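HTPA Reductase (Selaginella moellendorffii, PDB 5U5I) probably catalyses the NADPH- or NADH-dependent reduction of 4-hydroxy-tetrahydrodipicolinate to tetrahydrodipicolinate in lysine biosynthesis, and binds NAD. Local coordinates at residues 78-83 with 101-106; 84-89 with 108-113; 123-128 with 266-271. All coordinates share one frame; numbering follows the deposited sequence.

Contact 1: residues 78-83 with 101-106; sequences DYTLPA and MGTTGG. With NAD (nicotinamide-adenine-dinucleotide), chain E.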
loop_
_atom_site.group_PDB
_atom_site.type_symbol
_atom_site.label_atom_id
_atom_site.label_comp_id
_atom_site.label_asym_id
_atom_site.label_seq_id
_atom_site.Cartn_x
_atom_site.Cartn_y
_atom_site.Cartn_z
ATOM N N ASP B 78 -4.189 16.487 23.721
ATOM C CA ASP B 78 -2.903 17.176 23.842
ATOM C C ASP B 78 -2.259 17.407 22.472
ATOM O O ASP B 78 -1.825 16.440 21.792
ATOM C CB ASP B 78 -1.978 16.350 24.747
ATOM C CG ASP B 78 -0.699 17.084 25.135
ATOM O OD1 ASP B 78 0.127 17.451 24.266
ATOM O OD2 ASP B 78 -0.500 17.267 26.343
ATOM N N TYR B 79 -2.257 18.675 22.054
ATOM C CA TYR B 79 -1.489 19.153 20.920
ATOM C C TYR B 79 -0.726 20.376 21.400
ATOM O O TYR B 79 -1.203 21.520 21.295
ATOM C CB TYR B 79 -2.393 19.493 19.731
ATOM C CG TYR B 79 -2.896 18.284 18.970
ATOM C CD1 TYR B 79 -2.111 17.679 17.983
ATOM C CD2 TYR B 79 -4.156 17.756 19.211
ATOM C CE1 TYR B 79 -2.566 16.593 17.261
ATOM C CE2 TYR B 79 -4.621 16.651 18.496
ATOM C CZ TYR B 79 -3.816 16.068 17.521
ATOM O OH TYR B 79 -4.271 14.965 16.799
ATOM N N THR B 80 0.464 20.115 21.931
ATOM C CA THR B 80 1.291 21.136 22.541
ATOM C C THR B 80 2.617 21.207 21.778
ATOM O O THR B 80 2.601 21.489 20.579
ATOM C CB THR B 80 1.432 20.898 24.070
ATOM O OG1 THR B 80 1.879 19.560 24.322
ATOM C CG2 THR B 80 0.110 21.094 24.753
ATOM N N LEU B 81 3.745 20.969 22.437
ATOM C CA LEU B 81 5.049 21.010 21.782
ATOM C C LEU B 81 5.871 19.817 22.283
ATOM O O LEU B 81 5.604 19.318 23.379
ATOM C CB LEU B 81 5.780 22.329 22.103
ATOM C CG LEU B 81 5.246 23.632 21.474
ATOM C CD1 LEU B 81 6.072 24.829 21.931
ATOM C CD2 LEU B 81 5.252 23.599 19.951
ATOM N N PRO B 82 6.862 19.355 21.492
ATOM C CA PRO B 82 7.751 18.242 21.868
ATOM C C PRO B 82 8.381 18.326 23.265
ATOM O O PRO B 82 8.484 17.305 23.941
ATOM C CB PRO B 82 8.852 18.302 20.809
ATOM C CG PRO B 82 8.176 18.874 19.603
ATOM C CD PRO B 82 7.150 19.843 20.125
ATOM N N ALA B 83 8.788 19.520 23.690
ATOM C CA ALA B 83 9.369 19.718 25.024
ATOM C C ALA B 83 8.401 19.413 26.159
ATOM O O ALA B 83 8.831 19.257 27.301
ATOM C CB ALA B 83 9.910 21.143 25.178
HETATM N N MSE B 101 -3.086 11.958 22.751
HETATM C CA MSE B 101 -1.974 12.819 22.422
HETATM C C MSE B 101 -1.482 12.717 21.009
HETATM O O MSE B 101 -0.977 11.667 20.585
HETATM C CB MSE B 101 -0.785 12.519 23.296
HETATM C CG MSE B 101 0.148 13.684 23.006
HETATM SE SE MSE B 101 1.593 13.569 24.224
HETATM C CE MSE B 101 0.737 13.778 25.989
ATOM N N GLY B 102 -1.583 13.836 20.291
ATOM C CA GLY B 102 -1.079 13.955 18.919
ATOM C C GLY B 102 0.250 14.694 18.824
ATOM O O GLY B 102 0.908 14.635 17.796
ATOM N N THR B 103 0.673 15.357 19.900
ATOM C CA THR B 103 1.949 16.063 19.918
ATOM C C THR B 103 3.062 15.109 19.514
ATOM O O THR B 103 3.114 13.973 19.997
ATOM C CB THR B 103 2.259 16.631 21.315
ATOM O OG1 THR B 103 1.148 17.386 21.778
ATOM C CG2 THR B 103 3.454 17.527 21.293
ATOM N N THR B 104 3.948 15.576 18.642
ATOM C CA THR B 104 5.072 14.769 18.160
ATOM C C THR B 104 6.319 15.078 18.992
ATOM O O THR B 104 6.317 15.998 19.827
ATOM C CB THR B 104 5.350 15.038 16.667
ATOM O OG1 THR B 104 5.609 16.429 16.462
ATOM C CG2 THR B 104 4.154 14.636 15.816
ATOM N N GLY B 105 7.372 14.291 18.784
ATOM C CA GLY B 105 8.601 14.452 19.532
ATOM C C GLY B 105 8.503 13.950 20.958
ATOM O O GLY B 105 7.565 13.243 21.311
ATOM N N GLY B 106 9.488 14.327 21.781
ATOM C CA GLY B 106 9.684 13.706 23.088
ATOM C C GLY B 106 10.274 12.296 22.980
ATOM O O GLY B 106 10.499 11.772 21.873
HETATM P PA NAD E . 1.599 25.390 17.601
HETATM O O1A NAD E . 2.934 25.945 18.035
HETATM O O2A NAD E . 0.755 26.135 16.607
HETATM O O5B NAD E . 0.709 25.099 18.906
HETATM C C5B NAD E . 1.290 24.445 20.031
HETATM C C4B NAD E . 0.840 25.157 21.297
HETATM O O4B NAD E . 1.225 24.399 22.443
HETATM C C3B NAD E . 1.437 26.549 21.482
HETATM O O3B NAD E . 0.369 27.508 21.467
HETATM C C2B NAD E . 2.147 26.483 22.830
HETATM O O2B NAD E . 2.022 27.676 23.602
HETATM C C1B NAD E . 1.448 25.320 23.511
HETATM N N9A NAD E . 2.169 24.646 24.614
HETATM C C8A NAD E . 3.491 24.421 24.709
HETATM N N7A NAD E . 3.784 23.760 25.852
HETATM C C5A NAD E . 2.634 23.546 26.501
HETATM C C6A NAD E . 2.243 22.912 27.771
HETATM N N6A NAD E . 3.178 22.359 28.575
HETATM N N1A NAD E . 0.933 22.895 28.082
HETATM C C2A NAD E . -0.009 23.452 27.292
HETATM N N3A NAD E . 0.283 24.058 26.125
HETATM C C4A NAD E . 1.565 24.134 25.683
HETATM O O3 NAD E . 1.915 23.910 17.036
HETATM P PN NAD E . 0.886 23.078 16.122
HETATM O O1N NAD E . 1.134 23.538 14.712
HETATM O O2N NAD E . -0.503 23.161 16.696
HETATM O O5D NAD E . 1.446 21.593 16.349
HETATM C C5D NAD E . 1.499 21.128 17.696
HETATM C C4D NAD E . 2.034 19.716 17.783
HETATM O O4D NAD E . 1.147 18.821 17.098
HETATM C C3D NAD E . 3.393 19.604 17.113
HETATM O O3D NAD E . 4.225 18.755 17.904
HETATM C C2D NAD E . 3.096 18.973 15.766
HETATM O O2D NAD E . 4.182 18.199 15.257
HETATM C C1D NAD E . 1.914 18.085 16.130
HETATM N N1N NAD E . 1.037 17.653 15.031
HETATM C C2N NAD E . 0.509 16.432 15.165
HETATM C C3N NAD E . -0.354 15.889 14.228
HETATM C C7N NAD E . -0.923 14.506 14.396
HETATM O O7N NAD E . -1.747 14.126 13.582
HETATM N N7N NAD E . -0.582 13.686 15.396
HETATM C C4N NAD E . -0.682 16.663 13.120
HETATM C C5N NAD E . -0.140 17.938 12.989
HETATM C C6N NAD E . 0.722 18.420 13.971
#
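Asp78 runs alongside Met101, a selenomethionine in this crystal, on one face of the parallel sheet, and then turns its carboxylate toward Thr103. Its CB rests on the Met101 chain, 3.8 Å from Met101 CG. Farther out, Asp78 CG lies 3.7 Å from Met101 CE, the methyl brought round by a bend at the last torsion. With Asp78 CG anti to the backbone N (chi1 -170°), OD1 is placed where two hydroxyls donate to it: Thr103 OG1 at 2.7 Å, almost in line with the C-O bond, and Thr80 OG1 from the syn side. Thr103 OG1 in turn accepts the nearly straight bond from Thr80 N; used as donor and acceptor, this hydroxyl ties Thr103 to segment 78-83 at two points. The other oxygen, OD2, accepts from Tyr92 OH. On the backbone, Asp78 O takes Gly102 N at 3.0 Å and, weakly, Thr103 N. Gly102 N lies over one face of the Tyr79 ring, toward its rim; a CB on Gly102 would run into Tyr79 CE1. These loops hold the cofactor: the nicotinamide amide N7N donates to Gly102 O (3.0 Å), and Thr104 OG1 shares a 2.6 Å hydrogen bond with ribose O2D. The two loops follow neighbouring strands 75-78 and 99-101 and lead into helices 85-94 and 108-118, while Val15 and Val19 of helix 14-25 pack against Tyr79.

Contact 2: residues 84-89 with 108-113; sequences AVNDNA and REKLLD. With NAD (nicotinamide-adenine-dinucleotide), chain E.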
loop_
_atom_site.group_PDB
_atom_site.type_symbol
_atom_site.label_atom_id
_atom_site.label_comp_id
_atom_site.label_asym_id
_atom_site.label_seq_id
_atom_site.Cartn_x
_atom_site.Cartn_y
_atom_site.Cartn_z
ATOM N N ALA B 84 7.104 19.332 25.853
ATOM C CA ALA B 84 6.062 19.055 26.850
ATOM C C ALA B 84 5.533 17.611 26.869
ATOM O O ALA B 84 4.816 17.240 27.797
ATOM C CB ALA B 84 4.900 20.023 26.644
ATOM N N VAL B 85 5.885 16.803 25.866
ATOM C CA VAL B 85 5.298 15.460 25.679
ATOM C C VAL B 85 5.389 14.606 26.947
ATOM O O VAL B 85 4.371 14.218 27.517
ATOM C CB VAL B 85 5.976 14.725 24.496
ATOM C CG1 VAL B 85 5.668 13.224 24.488
ATOM C CG2 VAL B 85 5.530 15.358 23.186
ATOM N N ASN B 86 6.613 14.340 27.387
ATOM C CA ASN B 86 6.838 13.438 28.504
ATOM C C ASN B 86 6.295 14.002 29.821
ATOM O O ASN B 86 5.635 13.272 30.550
ATOM C CB ASN B 86 8.318 13.062 28.602
ATOM C CG ASN B 86 8.789 12.226 27.404
ATOM O OD1 ASN B 86 9.582 12.693 26.578
ATOM N ND2 ASN B 86 8.292 10.996 27.304
ATOM N N ASP B 87 6.543 15.289 30.103
ATOM C CA ASP B 87 6.009 15.915 31.325
ATOM C C ASP B 87 4.483 15.850 31.344
ATOM O O ASP B 87 3.906 15.429 32.344
ATOM C CB ASP B 87 6.481 17.366 31.478
ATOM C CG ASP B 87 5.969 18.019 32.761
ATOM O OD1 ASP B 87 6.572 17.819 33.833
ATOM O OD2 ASP B 87 4.954 18.736 32.692
ATOM N N ASN B 88 3.837 16.243 30.239
ATOM C CA ASN B 88 2.367 16.216 30.162
ATOM C C ASN B 88 1.799 14.806 30.324
ATOM O O ASN B 88 0.832 14.610 31.069
ATOM C CB ASN B 88 1.845 16.834 28.862
ATOM C CG ASN B 88 1.968 18.348 28.826
ATOM O OD1 ASN B 88 2.523 18.966 29.724
ATOM N ND2 ASN B 88 1.452 18.946 27.762
ATOM N N ALA B 89 2.406 13.835 29.647
ATOM C CA ALA B 89 1.969 12.434 29.739
ATOM C C ALA B 89 2.105 11.894 31.162
ATOM O O ALA B 89 1.204 11.228 31.674
ATOM C CB ALA B 89 2.743 11.556 28.756
ATOM N N ARG B 108 9.617 8.836 22.889
ATOM C CA ARG B 108 8.432 8.045 22.537
ATOM C C ARG B 108 8.327 6.767 23.382
ATOM O O ARG B 108 7.248 6.450 23.883
ATOM C CB ARG B 108 8.420 7.703 21.028
ATOM C CG ARG B 108 8.493 8.902 20.077
ATOM C CD ARG B 108 7.512 10.032 20.428
ATOM N NE ARG B 108 6.130 9.638 20.187
ATOM C CZ ARG B 108 5.080 10.455 20.222
ATOM N NH1 ARG B 108 5.217 11.759 20.543
ATOM N NH2 ARG B 108 3.870 9.962 19.947
ATOM N N GLU B 109 9.446 6.062 23.557
ATOM C CA GLU B 109 9.468 4.841 24.375
ATOM C C GLU B 109 9.058 5.119 25.838
ATOM O O GLU B 109 8.295 4.357 26.420
ATOM C CB GLU B 109 10.844 4.155 24.311
ATOM N N LYS B 110 9.554 6.215 26.404
ATOM C CA LYS B 110 9.184 6.645 27.760
ATOM C C LYS B 110 7.695 7.055 27.837
ATOM O O LYS B 110 7.016 6.768 28.821
ATOM C CB LYS B 110 10.119 7.779 28.195
ATOM C CG LYS B 110 9.875 8.405 29.562
ATOM C CD LYS B 110 10.511 7.633 30.698
ATOM C CE LYS B 110 10.319 8.407 31.995
ATOM N NZ LYS B 110 10.792 7.635 33.172
ATOM N N LEU B 111 7.197 7.701 26.786
ATOM C CA LEU B 111 5.785 8.078 26.686
ATOM C C LEU B 111 4.844 6.855 26.740
ATOM O O LEU B 111 3.877 6.836 27.520
ATOM C CB LEU B 111 5.577 8.903 25.407
ATOM C CG LEU B 111 4.195 9.206 24.835
ATOM C CD1 LEU B 111 3.362 10.038 25.791
ATOM C CD2 LEU B 111 4.370 9.912 23.487
ATOM N N LEU B 112 5.152 5.832 25.942
ATOM C CA LEU B 112 4.321 4.626 25.872
ATOM C C LEU B 112 4.409 3.817 27.163
ATOM O O LEU B 112 3.391 3.355 27.677
ATOM C CB LEU B 112 4.713 3.746 24.667
ATOM C CG LEU B 112 4.609 4.366 23.263
ATOM C CD1 LEU B 112 5.022 3.362 22.186
ATOM C CD2 LEU B 112 3.215 4.898 22.992
ATOM N N ASP B 113 5.628 3.669 27.682
ATOM C CA ASP B 113 5.887 2.963 28.943
ATOM C C ASP B 113 5.084 3.516 30.130
ATOM O O ASP B 113 4.528 2.736 30.902
ATOM C CB ASP B 113 7.386 2.996 29.283
ATOM C CG ASP B 113 7.761 2.028 30.409
ATOM O OD1 ASP B 113 7.545 0.803 30.242
ATOM O OD2 ASP B 113 8.285 2.489 31.455
HETATM P PA NAD E . 1.599 25.390 17.601
HETATM O O1A NAD E . 2.934 25.945 18.035
HETATM O O2A NAD E . 0.755 26.135 16.607
HETATM O O5B NAD E . 0.709 25.099 18.906
HETATM C C5B NAD E . 1.290 24.445 20.031
HETATM C C4B NAD E . 0.840 25.157 21.297
HETATM O O4B NAD E . 1.225 24.399 22.443
HETATM C C3B NAD E . 1.437 26.549 21.482
HETATM O O3B NAD E . 0.369 27.508 21.467
HETATM C C2B NAD E . 2.147 26.483 22.830
HETATM O O2B NAD E . 2.022 27.676 23.602
HETATM C C1B NAD E . 1.448 25.320 23.511
HETATM N N9A NAD E . 2.169 24.646 24.614
HETATM C C8A NAD E . 3.491 24.421 24.709
HETATM N N7A NAD E . 3.784 23.760 25.852
HETATM C C5A NAD E . 2.634 23.546 26.501
HETATM C C6A NAD E . 2.243 22.912 27.771
HETATM N N6A NAD E . 3.178 22.359 28.575
HETATM N N1A NAD E . 0.933 22.895 28.082
HETATM C C2A NAD E . -0.009 23.452 27.292
HETATM N N3A NAD E . 0.283 24.058 26.125
HETATM C C4A NAD E . 1.565 24.134 25.683
HETATM O O3 NAD E . 1.915 23.910 17.036
HETATM P PN NAD E . 0.886 23.078 16.122
HETATM O O1N NAD E . 1.134 23.538 14.712
HETATM O O2N NAD E . -0.503 23.161 16.696
HETATM O O5D NAD E . 1.446 21.593 16.349
HETATM C C5D NAD E . 1.499 21.128 17.696
HETATM C C4D NAD E . 2.034 19.716 17.783
HETATM O O4D NAD E . 1.147 18.821 17.098
HETATM C C3D NAD E . 3.393 19.604 17.113
HETATM O O3D NAD E . 4.225 18.755 17.904
HETATM C C2D NAD E . 3.096 18.973 15.766
HETATM O O2D NAD E . 4.182 18.199 15.257
HETATM C C1D NAD E . 1.914 18.085 16.130
HETATM N N1N NAD E . 1.037 17.653 15.031
HETATM C C2N NAD E . 0.509 16.432 15.165
HETATM C C3N NAD E . -0.354 15.889 14.228
HETATM C C7N NAD E . -0.923 14.506 14.396
HETATM O O7N NAD E . -1.747 14.126 13.582
HETATM N N7N NAD E . -0.582 13.686 15.396
HETATM C C4N NAD E . -0.682 16.663 13.120
HETATM C C5N NAD E . -0.140 17.938 12.989
HETATM C C6N NAD E . 0.722 18.420 13.971
#
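Leu111 spreads its two methyls over Val85 and Ala89. Its CD1 presses on Ala89 CB at 3.4 Å, a tight carbon pair, while CD2 lies 3.7 Å from Val85 CG1, the two side chains crossing at about a right angle. Leu111 CG stands anti to its own backbone N (chi1 167°), which sends the fork across the groove to the other helix. Toward the surface, the Asn86 side chain slants across that of Lys110, with Asn86 ND2 3.8 Å from Lys110 CG. In the next shell, Asn86 OD1 accepts from Asp107 N, pinning that amide at the start of helix 108-118. Leu111 CD2 also sits 3.4 Å above the centre of the Arg108 guanidinium, whose NH1 donates to Thr103 O and Gly105 O and so ties the helix to the loop before it. Away from the interface, Asn88 ND2 donates to Asp78 OD2, and Asn88 OD1 lies 3.6 Å from adenine N6A of NAD. Replacing Asn88 with an alanine would probably deprive Asp78 OD2 of this donor and open a gap beside the adenine amino group. The axes of segments 85-89 and 108-113 run almost parallel (7°), 9.5 Å apart at closest approach, above Met101 and Ile124 of the sheet: neighbouring beta-alpha-beta crossovers of a Rossmann-type nucleotide-binding domain.

Contact 3: residues 123-128 with 266-271; sequences IIAPQM and YNMIDV. With NAD (nicotinamide-adenine-dinucleotide), chain E.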
loop_
_atom_site.group_PDB
_atom_site.type_symbol
_atom_site.label_atom_id
_atom_site.label_comp_id
_atom_site.label_asym_id
_atom_site.label_seq_id
_atom_site.Cartn_x
_atom_site.Cartn_y
_atom_site.Cartn_z
ATOM N N ILE B 123 -4.748 7.144 23.859
ATOM C CA ILE B 123 -4.424 6.992 22.463
ATOM C C ILE B 123 -3.250 7.903 22.187
ATOM O O ILE B 123 -3.343 9.126 22.355
ATOM C CB ILE B 123 -5.597 7.373 21.547
ATOM C CG1 ILE B 123 -6.689 6.324 21.661
ATOM C CG2 ILE B 123 -5.128 7.476 20.093
ATOM C CD1 ILE B 123 -7.999 6.745 21.044
ATOM N N ILE B 124 -2.152 7.305 21.748
ATOM C CA ILE B 124 -0.936 8.038 21.462
ATOM C C ILE B 124 -0.564 7.735 20.017
ATOM O O ILE B 124 -0.352 6.585 19.651
ATOM C CB ILE B 124 0.187 7.679 22.459
ATOM C CG1 ILE B 124 -0.259 8.039 23.887
ATOM C CG2 ILE B 124 1.456 8.438 22.108
ATOM C CD1 ILE B 124 0.649 7.563 25.003
ATOM N N ALA B 125 -0.551 8.771 19.188
ATOM C CA ALA B 125 -0.195 8.619 17.797
ATOM C C ALA B 125 0.406 9.907 17.255
ATOM O O ALA B 125 -0.220 10.942 17.364
ATOM C CB ALA B 125 -1.438 8.252 17.024
ATOM N N PRO B 126 1.602 9.848 16.639
ATOM C CA PRO B 126 2.148 11.064 16.012
ATOM C C PRO B 126 1.496 11.432 14.652
ATOM O O PRO B 126 1.872 12.438 14.040
ATOM C CB PRO B 126 3.620 10.718 15.835
ATOM C CG PRO B 126 3.611 9.233 15.591
ATOM C CD PRO B 126 2.467 8.678 16.405
ATOM N N GLN B 127 0.543 10.625 14.184
ATOM C CA GLN B 127 -0.206 10.894 12.955
ATOM C C GLN B 127 -1.673 10.517 13.201
ATOM O O GLN B 127 -2.017 9.331 13.271
ATOM C CB GLN B 127 0.418 10.106 11.792
ATOM C CG GLN B 127 -0.399 10.040 10.507
ATOM C CD GLN B 127 -0.656 11.395 9.872
ATOM O OE1 GLN B 127 -1.618 12.092 10.221
ATOM N NE2 GLN B 127 0.184 11.757 8.899
HETATM N N MSE B 128 -2.521 11.522 13.343
HETATM C CA MSE B 128 -3.931 11.305 13.638
HETATM C C MSE B 128 -4.792 11.325 12.400
HETATM O O MSE B 128 -5.968 11.008 12.483
HETATM C CB MSE B 128 -4.377 12.324 14.683
HETATM C CG MSE B 128 -3.619 11.973 15.964
HETATM SE SE MSE B 128 -4.850 11.006 17.123
HETATM C CE MSE B 128 -3.781 11.309 18.753
ATOM N N TYR B 266 -3.975 2.563 23.387
ATOM C CA TYR B 266 -4.347 2.350 21.996
ATOM C C TYR B 266 -3.558 3.287 21.069
ATOM O O TYR B 266 -2.948 4.273 21.515
ATOM C CB TYR B 266 -5.848 2.585 21.823
ATOM C CG TYR B 266 -6.744 1.640 22.597
ATOM C CD1 TYR B 266 -7.081 1.903 23.920
ATOM C CD2 TYR B 266 -7.277 0.498 22.003
ATOM C CE1 TYR B 266 -7.905 1.049 24.638
ATOM C CE2 TYR B 266 -8.112 -0.364 22.715
ATOM C CZ TYR B 266 -8.420 -0.074 24.033
ATOM O OH TYR B 266 -9.231 -0.904 24.758
ATOM N N ASN B 267 -3.554 2.945 19.782
ATOM C CA ASN B 267 -3.043 3.827 18.728
ATOM C C ASN B 267 -4.115 3.979 17.621
ATOM O O ASN B 267 -5.225 3.486 17.793
ATOM C CB ASN B 267 -1.689 3.323 18.207
ATOM C CG ASN B 267 -1.772 1.958 17.560
ATOM O OD1 ASN B 267 -2.826 1.547 17.068
ATOM N ND2 ASN B 267 -0.650 1.243 17.553
HETATM N N MSE B 268 -3.795 4.662 16.516
HETATM C CA MSE B 268 -4.770 4.894 15.425
HETATM C C MSE B 268 -5.108 3.672 14.605
HETATM O O MSE B 268 -6.149 3.665 13.936
HETATM C CB MSE B 268 -4.295 5.972 14.454
HETATM C CG MSE B 268 -4.207 7.326 15.148
HETATM SE SE MSE B 268 -5.942 7.991 15.831
HETATM C CE MSE B 268 -6.983 7.676 14.171
ATOM N N ILE B 269 -4.246 2.647 14.642
ATOM C CA ILE B 269 -4.542 1.358 14.004
ATOM C C ILE B 269 -5.751 0.728 14.703
ATOM O O ILE B 269 -6.693 0.269 14.045
ATOM C CB ILE B 269 -3.345 0.373 14.065
ATOM C CG1 ILE B 269 -2.118 0.912 13.318
ATOM C CG2 ILE B 269 -3.719 -0.999 13.515
ATOM C CD1 ILE B 269 -2.250 0.951 11.818
ATOM N N ASP B 270 -5.724 0.740 16.040
ATOM C CA ASP B 270 -6.848 0.254 16.837
ATOM C C ASP B 270 -8.114 1.048 16.493
ATOM O O ASP B 270 -9.181 0.474 16.342
ATOM C CB ASP B 270 -6.552 0.343 18.342
ATOM C CG ASP B 270 -5.386 -0.553 18.787
ATOM O OD1 ASP B 270 -5.385 -1.779 18.479
ATOM O OD2 ASP B 270 -4.476 -0.031 19.479
ATOM N N VAL B 271 -7.985 2.362 16.326
ATOM C CA VAL B 271 -9.138 3.202 15.978
ATOM C C VAL B 271 -9.680 2.823 14.593
ATOM O O VAL B 271 -10.891 2.677 14.426
ATOM C CB VAL B 271 -8.808 4.706 16.012
ATOM C CG1 VAL B 271 -10.008 5.527 15.562
ATOM C CG2 VAL B 271 -8.352 5.129 17.401
HETATM P PA NAD E . 1.599 25.390 17.601
HETATM O O1A NAD E . 2.934 25.945 18.035
HETATM O O2A NAD E . 0.755 26.135 16.607
HETATM O O5B NAD E . 0.709 25.099 18.906
HETATM C C5B NAD E . 1.290 24.445 20.031
HETATM C C4B NAD E . 0.840 25.157 21.297
HETATM O O4B NAD E . 1.225 24.399 22.443
HETATM C C3B NAD E . 1.437 26.549 21.482
HETATM O O3B NAD E . 0.369 27.508 21.467
HETATM C C2B NAD E . 2.147 26.483 22.830
HETATM O O2B NAD E . 2.022 27.676 23.602
HETATM C C1B NAD E . 1.448 25.320 23.511
HETATM N N9A NAD E . 2.169 24.646 24.614
HETATM C C8A NAD E . 3.491 24.421 24.709
HETATM N N7A NAD E . 3.784 23.760 25.852
HETATM C C5A NAD E . 2.634 23.546 26.501
HETATM C C6A NAD E . 2.243 22.912 27.771
HETATM N N6A NAD E . 3.178 22.359 28.575
HETATM N N1A NAD E . 0.933 22.895 28.082
HETATM C C2A NAD E . -0.009 23.452 27.292
HETATM N N3A NAD E . 0.283 24.058 26.125
HETATM C C4A NAD E . 1.565 24.134 25.683
HETATM O O3 NAD E . 1.915 23.910 17.036
HETATM P PN NAD E . 0.886 23.078 16.122
HETATM O O1N NAD E . 1.134 23.538 14.712
HETATM O O2N NAD E . -0.503 23.161 16.696
HETATM O O5D NAD E . 1.446 21.593 16.349
HETATM C C5D NAD E . 1.499 21.128 17.696
HETATM C C4D NAD E . 2.034 19.716 17.783
HETATM O O4D NAD E . 1.147 18.821 17.098
HETATM C C3D NAD E . 3.393 19.604 17.113
HETATM O O3D NAD E . 4.225 18.755 17.904
HETATM C C2D NAD E . 3.096 18.973 15.766
HETATM O O2D NAD E . 4.182 18.199 15.257
HETATM C C1D NAD E . 1.914 18.085 16.130
HETATM N N1N NAD E . 1.037 17.653 15.031
HETATM C C2N NAD E . 0.509 16.432 15.165
HETATM C C3N NAD E . -0.354 15.889 14.228
HETATM C C7N NAD E . -0.923 14.506 14.396
HETATM O O7N NAD E . -1.747 14.126 13.582
HETATM N N7N NAD E . -0.582 13.686 15.396
HETATM C C4N NAD E . -0.682 16.663 13.120
HETATM C C5N NAD E . -0.140 17.938 12.989
HETATM C C6N NAD E . 0.722 18.420 13.971
#
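Ile123 and Tyr266 pair as neighbours in parallel strands, joined mainly through one carbonyl. Tyr266 O accepts from Ile124 N at 3.1 Å, the donor tilted 19° from the carbonyl plane, and also receives a CA-H...O contact from Ile123 CA at 3.2 Å. Further backbone bonds, between Ile123 and both Phe99 and Met101 and between Tyr266 and Ser122, knit these strands into the sheet.

Directly after the pairing, polar side chains start helix 268-274. Asn267 is its N-cap: OD1 accepts from Asp270 N nearly in line with its C=O bond, and weakly from Ile269 N. In return Asp270 OD2 accepts from Asn267 N, on the anti side of the carboxylate, which completes a capping box. The other oxygen of Asp270, OD1, forms a salt bridge with Lys263.

Apolar contacts fill the angle between strand and helix. Ile123 reaches back with CG1 to Tyr266 CB (3.8 Å) and forward with CD1 to Val271 CG2 (4.0 Å). Met268, bent at both chi2 and chi3 (-62° and -49°), folds over the loop beyond the strand: its CG is packed tightly on Ala125 CB at 3.5 Å, and its selenium meets that of Met128 at the same separation, the chains crossing at about a right angle. Both selenium atoms stand in for sulfur in this derivative.

The hydrogen bond to the cofactor comes from the backbone. Met128 N donates to the nicotinamide carbonyl O7N at 2.7 Å, and Met128 CG packs against the same amide. A C-terminal strand and capped helix thus flank the fourth strand, at the edge of the Rossmann-type sheet, and the loop after that fourth strand forms part of the nicotinamide end of the NAD site.

In the fold
From the N terminus, strand 75-78 runs into loop 78-83 and helix 85-94, then strand 99-101 leads through loop 101-106 into helix 108-118. Contact 1 joins the two loops and contact 2 the two helices, so their segments alternate along the chain and the contacts cross; Val85 CG2, packed on Thr104 O and Gly105 O, links them directly. Contact 3 opens afterwards, in series, and closes a far longer excursion: 137 residues, including the four-stranded mixed sheet, lie between its segments before the chain returns to strand 265-266 at the sheet's edge. Met101 bonds to Ile123 and Ala125, joining contacts 1 and 3, while Ile124 packs on Leu111 of contact 2. All three reach NAD.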